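Local structure of HNH endonuclease (Geobacillus virus E2, 5H0M) at residues 76-81 / 119-124; 67-72 / 89-94; 59-64 / 108-113. The protein nicks DNA as a thermophilic phage HNH endonuclease, probably by metal-dependent hydrolysis in a beta-beta-alpha metal fold. One frame throughout, in Å; residues are numbered along the deposited sequence.

Contact 1: 76-81 / 119-124; sequences CQHCLK and NRKTAE. With ZN (zinc ion), chain B.
At the zinc-bearing end of the HNH domain, the short helix 77-81 faces the long helix 115-129, and His-78 and Arg-120 meet across the gap. Cys-76 and Cys-79 form a CxxC pair at the start of the short helix. Each sulfur binds the zinc ion, with Cys-76 SG and Cys-79 SG both 2.3 Å from it, and Cys-114 and Cys-117 complete the Cys4 site. Cys-76 is also the N-cap: its SG accepts a nearly straight N-H...S bond from Cys-79 N (3.4 Å, 172° at the hydrogen), so one thiolate serves both metal and helix.

Between the two cysteines, the side chain of His-78 points toward the long helix. Arg-120 comes across to meet it, its chain extended through chi1 and chi2 and then bent at chi3 (58°), which brings NH2 to 3.8 Å from His-78 CB, near the plane of the imidazole and at its edge. A water joins the two residues. It lies in the ring plane 2.8 Å from His-78 ND1 and accepts a bond from Arg-120 NE, also 2.8 Å away. On the neighbouring position Lys-121 lays CD 4.3 Å from His-78 CE1, while its amino end turns off to salt bridges with Asp-125 and Asp-92.

Both imidazole nitrogens have partners, the water at ND1 and Gln-111 OE1 at NE2, which should fix the ring's rotation. Arg-120 NH1 is engaged by Glu-82 in a salt bridge. With His-78 ND1 and Arg-120 NH2 4.4 Å apart, the water lets these two basic groups share a polar bridge without touching through their nitrogens.

Contact 2: 67-72 / 89-94; sequences AVLAKD and VIVDHI
Val-91, on the first strand of the HNH beta-beta-alpha unit, presses both its methyls against the last turns of helix 59-71. The touching surface is entirely aliphatic. With CG1 anti to the backbone N (chi1 176°), the two branches of Val-91 divide the work: CG1 meets Val-68 CG1 at 3.9 Å, and CG2 goes to Leu-69. There the packing is tightest, because Val-91 CG2 sits 3.6 Å from Leu-69 CG and is also 3.9 Å from Leu-69 CD2, so the methyl is set against the branch point of the leucine with both of its terminal methyls nearby. The leucine starts off to one side of the strand, and its branched end then swings in. All three residues are buried, and Trp-61 and Arg-65 from the same helix also touch Val-91.

The open side is formed by Ala-70 and Lys-71 on the helix and by Val-89 ahead of the strand, all three exposed. Ile-90 also turns away from helix 59-71, but toward His-118 of helix 115-129. Val-89 and Ile-90 both face Leu-113 on the partner strand, forming a classic beta bulge at the start of the hairpin pairing. Farther along the strand His-93 is buried again, and its NE2 bonds to the carbonyl of Arg-104.

Where the helix gives out, Lys-71 curls back over its neighbour: its NZ reaches Asp-72 OD1 at 2.9 Å in a salt bridge, on the syn side of the carboxylate and 28° out of its plane.

Contact 3: 59-64 / 108-113; sequences REWERT and DNLQSL
Leu-110 pushes its two methyls into the side of helix 59-71, against Trp-61 and Thr-64, one turn apart: CD2 goes mainly to the indole and CD1 to the threonine. CD2 lies in the ring plane at the edge of the six-membered ring, 3.8 Å from Trp-61 CZ3 and 4.0 Å from Trp-61 CH2, so the leucine meets a rim of aromatic C-H groups and does not lie over a face. The indole arrives there because CG of Trp-61 is anti to the backbone N (chi1 174°), a setting that sends the far end of the ring system toward the strand although the side chain leaves the helix to one side. The other branch, CD1, is 3.7 Å from Thr-64 CG2 and also near Trp-61 CZ3; the leucine and threonine side chains meet at nearly a right angle.

Thr-64 splits its two ends between apolar and polar duties. Its methyl packs on the leucine while OG1 donates back to Glu-60 O over 2.9 Å, tilted 35° from the carbonyl plane. The backbone N of Thr-64 bonds to the same oxygen from the opposite face. Two donors thus grip Glu-60 O, and the OG1 bond should fix the rotation of Thr-64 and so aim its methyl at the leucine. On the outer side of the helix Arg-59 NE reaches Glu-60 OE2 at 3.1 Å in a salt bridge that lies close to the guanidinium plane but comes from above the carboxylate.

Around this contact, Trp-61 also meets the rings of Phe-55, Tyr-56 and His-93, while Leu-110 touches Val-68 farther down the same helix. Leu-110 projects from strand 110-113 toward helix 59-71, next to His-93 of the paired strand 90-93.

Contacts 2 and 3 lie side by side, their centres about 5 Å apart: helix 59-71 packs on both strands of the hairpin, later turns on 90-93 and first turns on 110-113. Contact 1 sits at the zinc end, about 12 Å from the centre of contact 2 and 16 Å from that of contact 3. Along the chain its segments alternate with those of each, while contact 2 falls wholly between the two segments of contact 3. Gln-77 N bonds to Ser-112 O, joining contact 1 to strand 110-113, and Asp-72 bonds to Ser-112 between contacts 2 and 3. The two strands and helix 115-129 form the beta-beta-alpha unit, with helix 59-71 packed against the strands.

Contact 1: 76-81 / 119-124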
ATOM      1  N   CYS A  76       3.318  -0.040  13.290  1.00 14.30           N
ATOM      2  CA  CYS A  76       3.532   0.963  12.258  1.00 12.86           C
ATOM      3  C   CYS A  76       5.016   1.158  12.027  1.00 13.61           C
ATOM      4  O   CYS A  76       5.749   1.500  12.943  1.00 15.08           O
ATOM      5  CB  CYS A  76       2.899   2.285  12.638  1.00 13.86           C
ATOM      6  SG  CYS A  76       3.246   3.602  11.457  1.00 13.77           S
ATOM      7  N   GLN A  77       5.467   0.936  10.797  1.00 12.73           N
ATOM      8  CA  GLN A  77       6.900   1.002  10.480  1.00 13.74           C
ATOM      9  C   GLN A  77       7.436   2.413  10.397  1.00 14.67           C
ATOM     10  O   GLN A  77       8.619   2.629  10.622  1.00 15.85           O
ATOM     11  CB  GLN A  77       7.183   0.210   9.189  1.00 14.44           C
ATOM     12  CG  GLN A  77       6.844  -1.267   9.319  1.00 15.28           C
ATOM     13  CD  GLN A  77       7.631  -1.947  10.420  1.00 17.52           C
ATOM     14  OE1 GLN A  77       7.088  -2.353  11.457  1.00 20.43           O
ATOM     15  NE2 GLN A  77       8.925  -2.048  10.218  1.00 17.95           N
ATOM     16  N   HIS A  78       6.589   3.384  10.088  1.00 14.68           N
ATOM     17  CA  HIS A  78       7.039   4.774  10.092  1.00 14.56           C
ATOM     18  C   HIS A  78       7.197   5.273  11.510  1.00 15.35           C
ATOM     19  O   HIS A  78       8.207   5.884  11.829  1.00 16.74           O
ATOM     20  CB  HIS A  78       6.083   5.642   9.301  1.00 14.53           C
ATOM     21  CG  HIS A  78       6.149   5.388   7.837  1.00 14.69           C
ATOM     22  ND1 HIS A  78       5.631   6.258   6.915  1.00 16.98           N
ATOM     23  CD2 HIS A  78       6.714   4.381   7.129  1.00 13.45           C
ATOM     24  CE1 HIS A  78       5.844   5.787   5.700  1.00 16.25           C
ATOM     25  NE2 HIS A  78       6.496   4.643   5.807  1.00 14.74           N
ATOM     26  N   CYS A  79       6.231   4.977  12.367  1.00 14.81           N
ATOM     27  CA  CYS A  79       6.361   5.306  13.780  1.00 15.83           C
ATOM     28  C   CYS A  79       7.594   4.639  14.376  1.00 16.96           C
ATOM     29  O   CYS A  79       8.346   5.276  15.115  1.00 17.93           O
ATOM     30  CB  CYS A  79       5.114   4.867  14.549  1.00 16.45           C
ATOM     31  SG  CYS A  79       3.685   5.969  14.451  1.00 16.80           S
ATOM     32  N   LEU A  80       7.835   3.381  14.030  1.00 16.56           N
ATOM     33  CA  LEU A  80       8.989   2.674  14.591  1.00 18.72           C
ATOM     34  C   LEU A  80      10.302   3.377  14.223  1.00 19.69           C
ATOM     35  O   LEU A  80      11.203   3.528  15.064  1.00 21.48           O
ATOM     36  CB  LEU A  80       9.007   1.211  14.115  1.00 20.27           C
ATOM     37  CG  LEU A  80       9.962   0.262  14.838  1.00 22.48           C
ATOM     38  CD1 LEU A  80       9.606   0.131  16.307  1.00 23.59           C
ATOM     39  CD2 LEU A  80       9.931  -1.100  14.155  1.00 23.01           C
ATOM     40  N   LYS A  81      10.412   3.823  12.984  1.00 19.49           N
ATOM     41  CA  LYS A  81      11.601   4.554  12.546  1.00 21.35           C
ATOM     42  C   LYS A  81      11.774   5.879  13.241  1.00 21.79           C
ATOM     43  O   LYS A  81      12.906   6.332  13.420  1.00 23.78           O
ATOM     44  CB  LYS A  81      11.602   4.698  11.043  1.00 24.09           C
ATOM     45  CG  LYS A  81      11.857   3.331  10.425  1.00 32.44           C
ATOM     46  CD  LYS A  81      11.861   3.291   8.909  1.00 38.70           C
ATOM     47  CE  LYS A  81      11.554   1.875   8.425  1.00 43.80           C
ATOM     48  NZ  LYS A  81      11.979   1.590   7.028  1.00 46.59           N
ATOM     49  N   ASN A 119      -2.092   8.759   6.440  1.00 15.80           N
ATOM     50  CA  ASN A 119      -2.510  10.089   6.019  1.00 17.77           C
ATOM     51  C   ASN A 119      -1.326  10.948   5.598  1.00 16.58           C
ATOM     52  O   ASN A 119      -1.366  11.632   4.564  1.00 17.11           O
ATOM     53  CB  ASN A 119      -3.274  10.754   7.164  1.00 21.84           C
ATOM     54  CG  ASN A 119      -3.853  12.092   6.777  1.00 30.78           C
ATOM     55  OD1 ASN A 119      -4.800  12.165   5.985  1.00 37.78           O
ATOM     56  ND2 ASN A 119      -3.290  13.164   7.328  1.00 35.95           N
ATOM     57  N   ARG A 120      -0.254  10.916   6.380  1.00 15.67           N
ATOM     58  CA  ARG A 120       0.953  11.657   6.039  1.00 15.59           C
ATOM     59  C   ARG A 120       1.511  11.171   4.713  1.00 16.13           C
ATOM     60  O   ARG A 120       1.888  11.972   3.861  1.00 16.27           O
ATOM     61  CB  ARG A 120       2.008  11.525   7.149  1.00 15.88           C
ATOM     62  CG  ARG A 120       3.362  12.089   6.790  1.00 16.93           C
ATOM     63  CD  ARG A 120       4.326  12.139   7.951  1.00 16.77           C
ATOM     64  NE  ARG A 120       4.570  10.828   8.551  1.00 16.33           N
ATOM     65  CZ  ARG A 120       5.422  10.601   9.549  1.00 17.29           C
ATOM     66  NH1 ARG A 120       6.130  11.598  10.077  1.00 19.35           N
ATOM     67  NH2 ARG A 120       5.578   9.370  10.025  1.00 17.57           N
ATOM     68  N   LYS A 121       1.585   9.854   4.555  1.00 15.29           N
ATOM     69  CA  LYS A 121       2.140   9.262   3.335  1.00 15.14           C
ATOM     70  C   LYS A 121       1.297   9.629   2.128  1.00 15.13           C
ATOM     71  O   LYS A 121       1.829   9.848   1.035  1.00 15.88           O
ATOM     72  CB  LYS A 121       2.254   7.748   3.441  1.00 15.13           C
ATOM     73  CG  LYS A 121       2.819   7.097   2.174  1.00 17.52           C
ATOM     74  CD  LYS A 121       3.189   5.653   2.383  1.00 18.52           C
ATOM     75  CE  LYS A 121       3.753   5.082   1.087  1.00 17.25           C
ATOM     76  NZ  LYS A 121       2.774   5.025  -0.030  1.00 17.93           N
ATOM     77  N   THR A 122      -0.017   9.708   2.303  1.00 15.97           N
ATOM     78  CA  THR A 122      -0.898  10.098   1.195  1.00 17.37           C
ATOM     79  C   THR A 122      -0.538  11.491   0.688  1.00 15.73           C
ATOM     80  O   THR A 122      -0.457  11.720  -0.518  1.00 16.55           O
ATOM     81  CB  THR A 122      -2.369  10.023   1.614  1.00 19.28           C
ATOM     82  OG1 THR A 122      -2.695   8.658   1.889  1.00 20.14           O
ATOM     83  CG2 THR A 122      -3.293  10.565   0.522  1.00 20.52           C
ATOM     84  N   ALA A 123      -0.285  12.420   1.601  1.00 16.42           N
ATOM     85  CA  ALA A 123       0.103  13.775   1.209  1.00 17.83           C
ATOM     86  C   ALA A 123       1.458  13.810   0.522  1.00 18.13           C
ATOM     87  O   ALA A 123       1.664  14.478  -0.500  1.00 19.19           O
ATOM     88  CB  ALA A 123       0.097  14.679   2.423  1.00 19.88           C
ATOM     89  N   GLU A 124       2.400  13.066   1.080  1.00 17.24           N
ATOM     90  CA  GLU A 124       3.725  12.937   0.480  1.00 16.96           C
ATOM     91  C   GLU A 124       3.637  12.392  -0.934  1.00 17.41           C
ATOM     92  O   GLU A 124       4.359  12.838  -1.844  1.00 18.39           O
ATOM     93  CB  GLU A 124       4.582  11.987   1.334  1.00 17.54           C
ATOM     94  CG  GLU A 124       4.886  12.562   2.700  1.00 19.11           C
ATOM     95  CD  GLU A 124       5.573  11.593   3.638  1.00 20.09           C
ATOM     96  OE1 GLU A 124       5.770  10.429   3.258  1.00 19.30           O
ATOM     97  OE2 GLU A 124       5.911  12.035   4.763  1.00 21.44           O
TER
HETATM   98 ZN    ZN B 800       2.595   5.561  12.478  1.00 15.03          ZN
HETATM   99  O   HOH W   1       3.986   8.485   7.114  1.00 14.60           O

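Contact 2: 67-72 / 89-94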
ATOM      1  N   ALA A  67       1.006 -11.512   5.748  1.00 13.49           N
ATOM      2  CA  ALA A  67       2.430 -11.794   5.845  1.00 14.18           C
ATOM      3  C   ALA A  67       3.205 -10.534   6.248  1.00 14.48           C
ATOM      4  O   ALA A  67       4.135 -10.590   7.042  1.00 14.61           O
ATOM      5  CB  ALA A  67       2.962 -12.361   4.542  1.00 15.46           C
ATOM      6  N   VAL A  68       2.821  -9.392   5.674  1.00 13.49           N
ATOM      7  CA  VAL A  68       3.489  -8.129   5.995  1.00 13.13           C
ATOM      8  C   VAL A  68       3.208  -7.706   7.437  1.00 12.91           C
ATOM      9  O   VAL A  68       4.115  -7.326   8.178  1.00 13.13           O
ATOM     10  CB  VAL A  68       3.073  -7.021   5.001  1.00 13.35           C
ATOM     11  CG1 VAL A  68       3.621  -5.661   5.421  1.00 13.75           C
ATOM     12  CG2 VAL A  68       3.556  -7.341   3.599  1.00 14.56           C
ATOM     13  N   LEU A  69       1.950  -7.769   7.848  1.00 12.96           N
ATOM     14  CA  LEU A  69       1.612  -7.408   9.227  1.00 13.61           C
ATOM     15  C   LEU A  69       2.361  -8.296  10.205  1.00 13.64           C
ATOM     16  O   LEU A  69       2.880  -7.823  11.210  1.00 14.21           O
ATOM     17  CB  LEU A  69       0.116  -7.511   9.465  1.00 15.36           C
ATOM     18  CG  LEU A  69      -0.703  -6.384   8.826  1.00 15.41           C
ATOM     19  CD1 LEU A  69      -2.157  -6.812   8.719  1.00 16.15           C
ATOM     20  CD2 LEU A  69      -0.559  -5.093   9.603  1.00 16.37           C
ATOM     21  N   ALA A  70       2.423  -9.580   9.901  1.00 14.63           N
ATOM     22  CA  ALA A  70       3.112 -10.504  10.791  1.00 16.19           C
ATOM     23  C   ALA A  70       4.601 -10.194  10.880  1.00 16.11           C
ATOM     24  O   ALA A  70       5.163 -10.142  11.990  1.00 17.68           O
ATOM     25  CB  ALA A  70       2.900 -11.942  10.336  1.00 15.71           C
ATOM     26  N   LYS A  71       5.232  -9.968   9.730  1.00 15.70           N
ATOM     27  CA  LYS A  71       6.662  -9.585   9.649  1.00 18.05           C
ATOM     28  C   LYS A  71       6.930  -8.325  10.449  1.00 17.54           C
ATOM     29  O   LYS A  71       7.953  -8.208  11.117  1.00 19.23           O
ATOM     30  CB  LYS A  71       7.090  -9.389   8.181  1.00 21.52           C
ATOM     31  CG  LYS A  71       8.439  -8.708   7.981  1.00 26.11           C
ATOM     32  CD  LYS A  71       8.685  -8.382   6.525  1.00 30.77           C
ATOM     33  CE  LYS A  71       7.975  -7.114   6.088  1.00 28.41           C
ATOM     34  NZ  LYS A  71       8.644  -5.867   6.565  1.00 26.02           N
ATOM     35  N   ASP A  72       5.991  -7.390  10.376  1.00 15.90           N
ATOM     36  CA  ASP A  72       6.081  -6.104  11.056  1.00 15.66           C
ATOM     37  C   ASP A  72       5.620  -6.153  12.521  1.00 16.35           C
ATOM     38  O   ASP A  72       5.587  -5.125  13.208  1.00 16.82           O
ATOM     39  CB  ASP A  72       5.265  -5.062  10.275  1.00 15.23           C
ATOM     40  CG  ASP A  72       5.928  -4.651   8.981  1.00 15.78           C
ATOM     41  OD1 ASP A  72       7.141  -4.944   8.808  1.00 17.69           O
ATOM     42  OD2 ASP A  72       5.242  -4.031   8.145  1.00 16.18           O
ATOM     43  N   VAL A  89      -2.787  -0.337  11.331  1.00 15.38           N
ATOM     44  CA  VAL A  89      -4.179  -0.574  10.938  1.00 15.63           C
ATOM     45  C   VAL A  89      -4.362  -0.845   9.449  1.00 15.54           C
ATOM     46  O   VAL A  89      -5.455  -1.226   9.024  1.00 15.44           O
ATOM     47  CB  VAL A  89      -5.098   0.592  11.339  1.00 17.53           C
ATOM     48  CG1 VAL A  89      -5.118   0.739  12.858  1.00 20.35           C
ATOM     49  CG2 VAL A  89      -4.712   1.893  10.665  1.00 18.48           C
ATOM     50  N   ILE A  90      -3.299  -0.676   8.665  1.00 14.69           N
ATOM     51  CA  ILE A  90      -3.401  -0.818   7.214  1.00 14.84           C
ATOM     52  C   ILE A  90      -2.036  -1.216   6.675  1.00 13.94           C
ATOM     53  O   ILE A  90      -1.025  -0.895   7.282  1.00 15.01           O
ATOM     54  CB  ILE A  90      -3.930   0.490   6.588  1.00 16.87           C
ATOM     55  CG1 ILE A  90      -4.403   0.266   5.153  1.00 18.55           C
ATOM     56  CG2 ILE A  90      -2.915   1.598   6.698  1.00 16.83           C
ATOM     57  CD1 ILE A  90      -5.279   1.387   4.643  1.00 20.59           C
ATOM     58  N   VAL A  91      -2.023  -1.944   5.565  1.00 12.69           N
ATOM     59  CA  VAL A  91      -0.792  -2.214   4.831  1.00 12.85           C
ATOM     60  C   VAL A  91      -0.857  -1.406   3.545  1.00 13.38           C
ATOM     61  O   VAL A  91      -1.824  -1.549   2.781  1.00 15.06           O
ATOM     62  CB  VAL A  91      -0.627  -3.704   4.509  1.00 13.33           C
ATOM     63  CG1 VAL A  91       0.602  -3.963   3.663  1.00 14.81           C
ATOM     64  CG2 VAL A  91      -0.519  -4.505   5.793  1.00 14.18           C
ATOM     65  N   ASP A  92       0.162  -0.577   3.317  1.00 12.81           N
ATOM     66  CA  ASP A  92       0.200   0.331   2.153  1.00 14.72           C
ATOM     67  C   ASP A  92       1.368   0.003   1.224  1.00 13.80           C
ATOM     68  O   ASP A  92       2.459  -0.369   1.671  1.00 14.10           O
ATOM     69  CB  ASP A  92       0.312   1.791   2.605  1.00 18.34           C
ATOM     70  CG  ASP A  92      -0.045   2.803   1.499  1.00 21.23           C
ATOM     71  OD1 ASP A  92      -0.794   2.462   0.544  1.00 23.69           O
ATOM     72  OD2 ASP A  92       0.408   3.958   1.598  1.00 24.35           O
ATOM     73  N   HIS A  93       1.112   0.178  -0.069  1.00 12.86           N
ATOM     74  CA  HIS A  93       2.143   0.116  -1.102  1.00 12.65           C
ATOM     75  C   HIS A  93       3.019   1.346  -1.051  1.00 13.27           C
ATOM     76  O   HIS A  93       2.505   2.472  -1.044  1.00 15.18           O
ATOM     77  CB  HIS A  93       1.495   0.006  -2.476  1.00 12.69           C
ATOM     78  CG  HIS A  93       0.819  -1.308  -2.710  1.00 13.43           C
ATOM     79  ND1 HIS A  93      -0.441  -1.584  -2.242  1.00 14.39           N
ATOM     80  CD2 HIS A  93       1.245  -2.431  -3.333  1.00 13.92           C
ATOM     81  CE1 HIS A  93      -0.773  -2.819  -2.576  1.00 14.65           C
ATOM     82  NE2 HIS A  93       0.240  -3.360  -3.226  1.00 14.18           N
ATOM     83  N   ILE A  94       4.328   1.147  -1.050  1.00 12.45           N
ATOM     84  CA  ILE A  94       5.257   2.295  -1.013  1.00 12.88           C
ATOM     85  C   ILE A  94       5.177   3.046  -2.339  1.00 12.94           C
ATOM     86  O   ILE A  94       4.805   4.223  -2.377  1.00 14.64           O
ATOM     87  CB  ILE A  94       6.688   1.869  -0.695  1.00 12.68           C
ATOM     88  CG1 ILE A  94       6.778   1.203   0.673  1.00 13.37           C
ATOM     89  CG2 ILE A  94       7.612   3.078  -0.825  1.00 14.57           C
ATOM     90  CD1 ILE A  94       8.150   0.672   1.017  1.00 14.75           C
TER

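Contact 3: 59-64 / 108-113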
ATOM      1  N   ARG A  59      -7.137 -13.345  -3.336  1.00 17.80           N
ATOM      2  CA  ARG A  59      -6.521 -14.263  -2.384  1.00 17.43           C
ATOM      3  C   ARG A  59      -5.048 -13.899  -2.135  1.00 15.77           C
ATOM      4  O   ARG A  59      -4.573 -13.990  -1.014  1.00 16.69           O
ATOM      5  CB  ARG A  59      -6.641 -15.730  -2.878  1.00 18.64           C
ATOM      6  CG  ARG A  59      -5.940 -16.036  -4.206  1.00 22.99           C
ATOM      7  CD  ARG A  59      -6.149 -17.463  -4.716  1.00 28.47           C
ATOM      8  NE  ARG A  59      -5.388 -17.684  -5.950  1.00 38.24           N
ATOM      9  CZ  ARG A  59      -5.577 -18.687  -6.810  1.00 43.30           C
ATOM     10  NH1 ARG A  59      -6.516 -19.603  -6.605  1.00 37.00           N
ATOM     11  NH2 ARG A  59      -4.818 -18.769  -7.899  1.00 46.68           N
ATOM     12  N   GLU A  60      -4.352 -13.468  -3.180  1.00 16.74           N
ATOM     13  CA  GLU A  60      -2.925 -13.165  -3.077  1.00 16.14           C
ATOM     14  C   GLU A  60      -2.721 -11.943  -2.182  1.00 14.90           C
ATOM     15  O   GLU A  60      -1.853 -11.949  -1.320  1.00 14.27           O
ATOM     16  CB  GLU A  60      -2.318 -12.934  -4.458  1.00 18.39           C
ATOM     17  CG  GLU A  60      -2.295 -14.176  -5.349  1.00 20.77           C
ATOM     18  CD  GLU A  60      -3.549 -14.378  -6.196  1.00 23.51           C
ATOM     19  OE1 GLU A  60      -4.515 -13.598  -6.110  1.00 22.61           O
ATOM     20  OE2 GLU A  60      -3.561 -15.354  -6.975  1.00 26.81           O
ATOM     21  N   TRP A  61      -3.539 -10.908  -2.366  1.00 14.33           N
ATOM     22  CA  TRP A  61      -3.454  -9.745  -1.483  1.00 14.88           C
ATOM     23  C   TRP A  61      -3.806 -10.127  -0.061  1.00 14.81           C
ATOM     24  O   TRP A  61      -3.126  -9.712   0.877  1.00 14.82           O
ATOM     25  CB  TRP A  61      -4.340  -8.600  -1.964  1.00 14.00           C
ATOM     26  CG  TRP A  61      -4.382  -7.449  -0.994  1.00 14.12           C
ATOM     27  CD1 TRP A  61      -5.465  -6.996  -0.333  1.00 15.05           C
ATOM     28  CD2 TRP A  61      -3.276  -6.642  -0.548  1.00 13.82           C
ATOM     29  NE1 TRP A  61      -5.129  -5.958   0.501  1.00 14.86           N
ATOM     30  CE2 TRP A  61      -3.792  -5.706   0.366  1.00 13.81           C
ATOM     31  CE3 TRP A  61      -1.914  -6.612  -0.840  1.00 14.30           C
ATOM     32  CZ2 TRP A  61      -2.998  -4.764   0.990  1.00 14.19           C
ATOM     33  CZ3 TRP A  61      -1.127  -5.674  -0.225  1.00 15.59           C
ATOM     34  CH2 TRP A  61      -1.674  -4.760   0.679  1.00 14.51           C
ATOM     35  N   GLU A  62      -4.876 -10.902   0.126  1.00 15.00           N
ATOM     36  CA  GLU A  62      -5.308 -11.201   1.494  1.00 16.18           C
ATOM     37  C   GLU A  62      -4.169 -11.873   2.271  1.00 15.49           C
ATOM     38  O   GLU A  62      -3.885 -11.525   3.426  1.00 16.64           O
ATOM     39  CB  GLU A  62      -6.550 -12.096   1.475  1.00 19.07           C
ATOM     40  CG  GLU A  62      -7.193 -12.267   2.849  1.00 21.08           C
ATOM     41  CD  GLU A  62      -8.558 -12.953   2.840  1.00 24.96           C
ATOM     42  OE1 GLU A  62      -9.203 -13.107   1.777  1.00 26.77           O
ATOM     43  OE2 GLU A  62      -8.985 -13.356   3.933  1.00 28.31           O
ATOM     44  N   ARG A  63      -3.493 -12.814   1.618  1.00 14.89           N
ATOM     45  CA  ARG A  63      -2.405 -13.550   2.221  1.00 15.99           C
ATOM     46  C   ARG A  63      -1.171 -12.667   2.437  1.00 15.35           C
ATOM     47  O   ARG A  63      -0.528 -12.721   3.471  1.00 16.50           O
ATOM     48  CB  ARG A  63      -2.069 -14.715   1.301  1.00 18.98           C
ATOM     49  CG  ARG A  63      -0.978 -15.663   1.724  1.00 25.45           C
ATOM     50  CD  ARG A  63      -0.446 -16.332   0.466  1.00 33.79           C
ATOM     51  NE  ARG A  63      -1.517 -16.711  -0.473  1.00 38.20           N
ATOM     52  CZ  ARG A  63      -1.395 -16.740  -1.804  1.00 41.07           C
ATOM     53  NH1 ARG A  63      -0.250 -16.399  -2.376  1.00 43.97           N
ATOM     54  NH2 ARG A  63      -2.426 -17.104  -2.573  1.00 41.36           N
ATOM     55  N   THR A  64      -0.833 -11.847   1.451  1.00 14.45           N
ATOM     56  CA  THR A  64       0.371 -11.044   1.517  1.00 14.35           C
ATOM     57  C   THR A  64       0.233  -9.948   2.572  1.00 14.26           C
ATOM     58  O   THR A  64       1.164  -9.675   3.310  1.00 14.44           O
ATOM     59  CB  THR A  64       0.698 -10.460   0.148  1.00 15.50           C
ATOM     60  OG1 THR A  64       0.955 -11.532  -0.779  1.00 17.43           O
ATOM     61  CG2 THR A  64       1.929  -9.546   0.219  1.00 16.12           C
ATOM     62  N   ASP A 108       8.955  -5.887  -0.066  1.00 15.61           N
ATOM     63  CA  ASP A 108       9.756  -4.677   0.086  1.00 15.54           C
ATOM     64  C   ASP A 108       9.085  -3.424  -0.460  1.00 15.06           C
ATOM     65  O   ASP A 108       9.644  -2.341  -0.347  1.00 16.72           O
ATOM     66  CB  ASP A 108      11.165  -4.850  -0.493  1.00 15.93           C
ATOM     67  CG  ASP A 108      11.193  -5.035  -1.989  1.00 17.35           C
ATOM     68  OD1 ASP A 108      10.154  -5.177  -2.651  1.00 17.83           O
ATOM     69  OD2 ASP A 108      12.329  -5.058  -2.542  1.00 23.33           O
ATOM     70  N   ASN A 109       7.898  -3.576  -1.044  1.00 12.12           N
ATOM     71  CA  ASN A 109       7.077  -2.456  -1.479  1.00 11.95           C
ATOM     72  C   ASN A 109       5.857  -2.296  -0.582  1.00 11.70           C
ATOM     73  O   ASN A 109       4.926  -1.595  -0.952  1.00 12.96           O
ATOM     74  CB  ASN A 109       6.605  -2.649  -2.923  1.00 11.97           C
ATOM     75  CG  ASN A 109       5.959  -1.410  -3.500  1.00 12.74           C
ATOM     76  OD1 ASN A 109       6.469  -0.302  -3.318  1.00 13.41           O
ATOM     77  ND2 ASN A 109       4.855  -1.579  -4.207  1.00 12.34           N
ATOM     78  N   LEU A 110       5.859  -2.933   0.593  1.00 11.98           N
ATOM     79  CA  LEU A 110       4.678  -2.900   1.473  1.00 12.86           C
ATOM     80  C   LEU A 110       5.071  -2.581   2.910  1.00 13.13           C
ATOM     81  O   LEU A 110       6.045  -3.134   3.420  1.00 14.14           O
ATOM     82  CB  LEU A 110       3.960  -4.257   1.415  1.00 13.05           C
ATOM     83  CG  LEU A 110       3.266  -4.546   0.092  1.00 13.87           C
ATOM     84  CD1 LEU A 110       2.920  -6.018  -0.007  1.00 14.12           C
ATOM     85  CD2 LEU A 110       2.052  -3.669  -0.122  1.00 13.97           C
ATOM     86  N   GLN A 111       4.319  -1.690   3.556  1.00 12.67           N
ATOM     87  CA  GLN A 111       4.567  -1.360   4.953  1.00 12.71           C
ATOM     88  C   GLN A 111       3.282  -1.321   5.756  1.00 12.71           C
ATOM     89  O   GLN A 111       2.267  -0.809   5.299  1.00 13.62           O
ATOM     90  CB  GLN A 111       5.274  -0.016   5.099  1.00 13.42           C
ATOM     91  CG  GLN A 111       6.579   0.103   4.357  1.00 14.43           C
ATOM     92  CD  GLN A 111       7.240   1.439   4.631  1.00 13.54           C
ATOM     93  OE1 GLN A 111       6.832   2.468   4.080  1.00 14.93           O
ATOM     94  NE2 GLN A 111       8.245   1.430   5.486  1.00 14.42           N
ATOM     95  N   SER A 112       3.360  -1.825   6.979  1.00 12.67           N
ATOM     96  CA  SER A 112       2.268  -1.686   7.931  1.00 12.47           C
ATOM     97  C   SER A 112       2.321  -0.284   8.524  1.00 12.18           C
ATOM     98  O   SER A 112       3.394   0.164   8.939  1.00 12.80           O
ATOM     99  CB  SER A 112       2.433  -2.704   9.059  1.00 12.88           C
ATOM    100  OG  SER A 112       2.556  -4.030   8.541  1.00 14.22           O
ATOM    101  N   LEU A 113       1.172   0.402   8.540  1.00 11.82           N
ATOM    102  CA  LEU A 113       1.079   1.813   8.957  1.00 12.41           C
ATOM    103  C   LEU A 113      -0.104   2.044   9.876  1.00 12.61           C
ATOM    104  O   LEU A 113      -1.129   1.374   9.769  1.00 13.26           O
ATOM    105  CB  LEU A 113       0.912   2.746   7.751  1.00 12.99           C
ATOM    106  CG  LEU A 113       2.034   2.748   6.697  1.00 13.59           C
ATOM    107  CD1 LEU A 113       1.662   3.693   5.574  1.00 14.41           C
ATOM    108  CD2 LEU A 113       3.369   3.130   7.312  1.00 14.08           C
TER